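Local atomic coordinates of phosphotransferase system, HPr-related proteins (Thermoanaerobacter tengcongensis, PDB entry 3LE1), a protein that probably serves as the general, non-sugar-specific phosphocarrier of the phosphoenolpyruvate-dependent sugar phosphotransferase system, which phosphorylates sugars as they enter the cell. Residues Thr25-Ser30 against Asn43-Met48. Residues are numbered along the deposited sequence; the frame is centred on the assembly and turned at random.
Sequences TASKFS and NAKSIM
The ammonium group of Lys-45 is gripped by three oxygens: NZ donates to Phe-29 O at 2.8 Å, to the carbonyl of Ser-31, and to a water. The bond to Phe-29 O bends away from the C=O direction (C=O...N angle 151°), with NZ tilted 23° from the carbonyl plane. In this HPr fold, an open-faced beta sandwich in which the helices pack on one face of a four-stranded antiparallel sheet, the lysine ties the turn leaving helix 16-26 to the link between strand 40-43 and helix 47-53. Its water, 3.1 Å from NZ, donates in turn to Ser-27 O and so bridges the ammonium group to a second carbonyl of that turn.

Lys-45 reaches this far because its chain is extended beyond CG, with CG anti to its own carbonyl carbon (chi1 -63°). The methylenes run alongside the turn: CG passes 3.7 Å from Ser-27 OG, a hydroxyl bonded to Val-23 O, and CE lies 3.5 Å from Ala-26 O. That carbonyl accepts a hydrogen bond from Phe-29 N, closing the type I turn from Ala-26 to Phe-29, and also lies in plane at the edge of the Phe-29 ring. An alanine in place of Lys-45 would probably leave the carbonyls of Phe-29 and Ser-31 without their shared donor and break the water bridge to Ser-27 O.

Towards the sheet, the methyls of Ala-26 and Ala-44 meet at 4.1 Å, and both also touch Ile-33 of strand 32-37. At the base of Lys-45 is an Asx turn, in which its backbone N donates to Asn-43 OD1 at 2.8 Å from above the amide plane.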
ATOM      1  N   THR A  25       3.915   7.135   3.093  1.00 21.37           N
ATOM      2  CA  THR A  25       3.270   6.696   4.315  1.00 21.43           C
ATOM      3  C   THR A  25       3.900   5.399   4.821  1.00 20.79           C
ATOM      4  O   THR A  25       4.220   5.277   6.008  1.00 19.86           O
ATOM      5  CB  THR A  25       1.749   6.546   4.105  1.00 19.58           C
ATOM      6  OG1 THR A  25       1.196   7.827   3.765  1.00 19.31           O
ATOM      7  CG2 THR A  25       1.065   6.020   5.354  1.00 18.20           C
ATOM      8  N   ALA A  26       4.095   4.436   3.922  1.00 19.68           N
ATOM      9  CA  ALA A  26       4.731   3.174   4.297  1.00 17.01           C
ATOM     10  C   ALA A  26       6.091   3.445   4.910  1.00 15.33           C
ATOM     11  O   ALA A  26       6.488   2.808   5.890  1.00 15.58           O
ATOM     12  CB  ALA A  26       4.876   2.261   3.086  1.00 17.39           C
ATOM     13  N   SER A  27       6.803   4.404   4.329  1.00 17.52           N
ATOM     14  CA  SER A  27       8.167   4.699   4.749  1.00 18.88           C
ATOM     15  C   SER A  27       8.232   5.376   6.124  1.00 19.02           C
ATOM     16  O   SER A  27       9.303   5.540   6.682  1.00 20.06           O
ATOM     17  CB  SER A  27       8.885   5.545   3.688  1.00 21.65           C
ATOM     18  OG  SER A  27       9.049   4.827   2.467  1.00 21.93           O
ATOM     19  N   LYS A  28       7.086   5.776   6.668  1.00 20.23           N
ATOM     20  CA  LYS A  28       7.053   6.331   8.021  1.00 19.67           C
ATOM     21  C   LYS A  28       7.291   5.267   9.093  1.00 17.88           C
ATOM     22  O   LYS A  28       7.608   5.589  10.239  1.00 19.41           O
ATOM     23  CB  LYS A  28       5.722   7.022   8.291  1.00 20.00           C
ATOM     24  CG  LYS A  28       5.441   8.184   7.375  1.00 22.78           C
ATOM     25  CD  LYS A  28       4.458   9.141   8.010  1.00 23.54           C
ATOM     26  CE  LYS A  28       3.084   8.533   8.104  1.00 23.38           C
ATOM     27  NZ  LYS A  28       2.067   9.618   8.169  1.00 25.11           N
ATOM     28  N   PHE A  29       7.141   3.999   8.720  1.00 15.51           N
ATOM     29  CA  PHE A  29       7.196   2.904   9.687  1.00 14.17           C
ATOM     30  C   PHE A  29       8.442   2.032   9.556  1.00 16.05           C
ATOM     31  O   PHE A  29       9.029   1.924   8.475  1.00 18.44           O
ATOM     32  CB  PHE A  29       5.916   2.058   9.586  1.00 11.35           C
ATOM     33  CG  PHE A  29       4.659   2.847   9.840  1.00 10.01           C
ATOM     34  CD1 PHE A  29       4.169   2.975  11.126  1.00 11.38           C
ATOM     35  CD2 PHE A  29       3.989   3.486   8.803  1.00  9.64           C
ATOM     36  CE1 PHE A  29       3.031   3.705  11.382  1.00 10.87           C
ATOM     37  CE2 PHE A  29       2.838   4.230   9.049  1.00  9.57           C
ATOM     38  CZ  PHE A  29       2.357   4.338  10.342  1.00 11.32           C
ATOM     39  N   SER A  30       8.854   1.421  10.662  1.00 15.89           N
ATOM     40  CA  SER A  30      10.082   0.617  10.671  1.00 19.23           C
ATOM     41  C   SER A  30       9.892  -0.780  10.096  1.00 19.51           C
ATOM     42  O   SER A  30      10.824  -1.380   9.574  1.00 19.65           O
ATOM     43  CB  SER A  30      10.645   0.499  12.088  1.00 22.01           C
ATOM     44  OG  SER A  30       9.656   0.034  12.986  1.00 23.55           O
ATOM     45  N   ASN A  43       7.899  -4.710  -2.237  1.00 26.24           N
ATOM     46  CA  ASN A  43       8.177  -3.834  -1.104  1.00 24.30           C
ATOM     47  C   ASN A  43       7.359  -2.547  -1.238  1.00 22.36           C
ATOM     48  O   ASN A  43       7.421  -1.862  -2.256  1.00 23.52           O
ATOM     49  CB  ASN A  43       9.679  -3.542  -1.062  1.00 24.52           C
ATOM     50  CG  ASN A  43      10.082  -2.655   0.096  1.00 24.15           C
ATOM     51  OD1 ASN A  43       9.243  -2.089   0.794  1.00 22.80           O
ATOM     52  ND2 ASN A  43      11.393  -2.505   0.287  1.00 25.43           N
ATOM     53  N   ALA A  44       6.567  -2.227  -0.218  1.00 19.76           N
ATOM     54  CA  ALA A  44       5.687  -1.059  -0.284  1.00 19.86           C
ATOM     55  C   ALA A  44       6.444   0.265  -0.193  1.00 20.17           C
ATOM     56  O   ALA A  44       5.889   1.328  -0.487  1.00 18.78           O
ATOM     57  CB  ALA A  44       4.631  -1.129   0.816  1.00 19.13           C
ATOM     58  N   LYS A  45       7.700   0.187   0.230  1.00 21.69           N
ATOM     59  CA  LYS A  45       8.576   1.354   0.329  1.00 19.43           C
ATOM     60  C   LYS A  45       9.344   1.574  -0.980  1.00 21.10           C
ATOM     61  O   LYS A  45      10.151   2.498  -1.074  1.00 21.19           O
ATOM     62  CB  LYS A  45       9.559   1.187   1.494  1.00 17.13           C
ATOM     63  CG  LYS A  45       8.893   1.107   2.871  1.00 17.02           C
ATOM     64  CD  LYS A  45       9.872   0.711   3.966  1.00 16.92           C
ATOM     65  CE  LYS A  45       9.153   0.568   5.306  1.00 16.42           C
ATOM     66  NZ  LYS A  45      10.083   0.363   6.439  1.00 16.77           N
ATOM     67  N   SER A  46       9.089   0.729  -1.982  1.00 22.16           N
ATOM     68  CA  SER A  46       9.765   0.830  -3.281  1.00 21.58           C
ATOM     69  C   SER A  46       8.836   1.301  -4.398  1.00 22.08           C
ATOM     70  O   SER A  46       7.902   0.592  -4.795  1.00 20.20           O
ATOM     71  CB  SER A  46      10.421  -0.503  -3.667  1.00 22.82           C
ATOM     72  OG  SER A  46      10.763  -0.539  -5.051  1.00 24.19           O
ATOM     73  N   ILE A  47       9.109   2.502  -4.902  1.00 25.00           N
ATOM     74  CA  ILE A  47       8.318   3.095  -5.971  1.00 27.04           C
ATOM     75  C   ILE A  47       8.404   2.277  -7.262  1.00 28.49           C
ATOM     76  O   ILE A  47       7.418   2.131  -7.967  1.00 27.53           O
ATOM     77  CB  ILE A  47       8.736   4.560  -6.244  1.00 26.98           C
ATOM     78  CG1 ILE A  47       7.663   5.277  -7.072  1.00 27.35           C
ATOM     79  CG2 ILE A  47      10.090   4.608  -6.937  1.00 26.41           C
ATOM     80  CD1 ILE A  47       6.266   5.163  -6.492  1.00 27.96           C
ATOM     81  N   MET A  48       9.581   1.738  -7.570  1.00 29.79           N
ATOM     82  CA  MET A  48       9.712   0.874  -8.743  1.00 30.18           C
ATOM     83  C   MET A  48       8.830  -0.367  -8.586  1.00 29.79           C
ATOM     84  O   MET A  48       8.169  -0.796  -9.535  1.00 30.40           O
ATOM     85  CB  MET A  48      11.173   0.476  -8.972  1.00 31.41           C
ATOM     86  CG  MET A  48      11.388  -0.436 -10.185  1.00 31.76           C
ATOM     87  SD  MET A  48      13.105  -0.963 -10.392  1.00 25.46           S
ATOM     88  CE  MET A  48      12.979  -1.831 -11.945  1.00 31.58           C
TER
HETATM   89  O   HOH W   1      11.279   3.169   6.090  1.00 35.04           O